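Local coordinates for probable enoyl-CoA hydratase/isomerase (PDB 3SWX) that probably catalyses hydration or isomerisation of enoyl-CoA thioesters, as a member of the crotonase-like enoyl-CoA hydratase/isomerase family, at the interface of chains A and B. Numbering follows the deposited sequence. Chains: chain A/B, Probable enoyl-CoA hydratase/isomerase.

The interface of chains A and B. Residues chain A 222, 227, 230; chain B 152, 156, 223-224.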
# COMPACT_ATOMS: atom_id res chain seq x y z
N ALA A 222 10.96 2.33 9.30
CA ALA A 222 9.80 3.11 8.88
C ALA A 222 8.50 2.39 9.22
O ALA A 222 7.54 3.00 9.67
CB ALA A 222 9.84 3.40 7.35
N ASP A 227 7.61 7.14 10.03
CA ASP A 227 8.35 7.94 9.06
C ASP A 227 9.43 8.78 9.71
O ASP A 227 10.57 8.79 9.23
CB ASP A 227 7.42 8.86 8.29
CG ASP A 227 6.71 8.17 7.16
OD1 ASP A 227 6.47 6.93 7.23
OD2 ASP A 227 6.38 8.87 6.19
N ALA A 230 12.50 6.64 10.70
CA ALA A 230 13.31 6.34 9.52
C ALA A 230 14.02 7.60 8.96
O ALA A 230 15.21 7.58 8.65
CB ALA A 230 12.40 5.64 8.45
N ILE B 152 11.33 4.62 2.65
CA ILE B 152 10.06 4.82 3.33
C ILE B 152 8.91 4.74 2.32
O ILE B 152 7.96 3.98 2.52
CB ILE B 152 10.01 6.20 4.04
CG1 ILE B 152 11.11 6.29 5.10
CG2 ILE B 152 8.60 6.46 4.67
CD1 ILE B 152 11.45 7.73 5.54
N ARG B 156 5.84 1.67 0.57
CA ARG B 156 4.45 2.09 0.84
C ARG B 156 3.64 2.19 -0.45
O ARG B 156 2.53 1.72 -0.51
CB ARG B 156 4.43 3.43 1.61
CG ARG B 156 3.10 3.78 2.31
CD ARG B 156 3.10 5.25 2.82
NE ARG B 156 3.88 5.26 4.00
CZ ARG B 156 4.76 6.16 4.41
NH1 ARG B 156 5.03 7.30 3.79
NH2 ARG B 156 5.36 5.84 5.52
N VAL B 223 -0.57 9.27 8.02
CA VAL B 223 0.70 8.61 7.87
C VAL B 223 1.61 8.87 9.06
O VAL B 223 2.21 7.93 9.57
CB VAL B 223 1.41 9.01 6.58
CG1 VAL B 223 2.85 8.46 6.54
CG2 VAL B 223 0.60 8.54 5.38
N ARG B 224 1.69 10.13 9.52
CA ARG B 224 2.64 10.50 10.57
C ARG B 224 2.21 10.13 11.98
O ARG B 224 3.06 9.81 12.81
CB ARG B 224 2.91 12.02 10.63
CG ARG B 224 3.31 12.67 9.36
CD ARG B 224 4.65 12.31 8.91
NE ARG B 224 5.76 12.86 9.70
CZ ARG B 224 7.01 12.94 9.24
NH1 ARG B 224 7.29 12.58 7.99
NH2 ARG B 224 7.99 13.39 10.01
O HOH W 1 5.48 11.29 5.96
O HOH W 2 4.67 7.29 10.81
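Helices 209-225 and 227-242 of chain A, near the short turn that joins them, meet helix 150-158 and the C-terminal end of helix 209-225 of chain B. A:Asp227, the first residue of its helix, illustrates how one carboxylate can engage two helices of a partner, one directly and the other through water and apolar contact. Its side chain and that of B:Arg156 meet tip to tip, the carboxylate and guanidinium planes 19° apart, an arrangement suited to a salt bridge. NH1 of B:Arg156 donates a hydrogen bond, tilted from the guanidinium plane, to the syn lone pair of A:Asp227 OD2 (3.2 Å, 141° at H); A:Asp227 OD1 is modelled impossibly close to B:Arg156 NH2, and that bond is doubtful. The arginine chain starts with CG anti to N (chi1 -162°), then bends at chi3 to present this end. B:Val223 CG1 covers one guanidinium face near its rim and also touches the carboxylate. Water 1 links A:Asp227 OD2 (2.6 Å) to B:Arg224 NH1 (3.0 Å), lying in plane at the edge of that guanidinium. Water 2 joins the backbone N of A:Asp227 to B:Val223 O. Beside the polar cluster, B:Ile152 lays CG2 against A:Asp227 CG (3.6 Å), while its CG1 meets A:Ala230 CB (3.6 Å) and A:Ala222 CB. The deposited assembly holds three copies, perhaps the family's typical trimer; the patch sits where chain A's C-terminal helical hairpin abuts two helices of its neighbour.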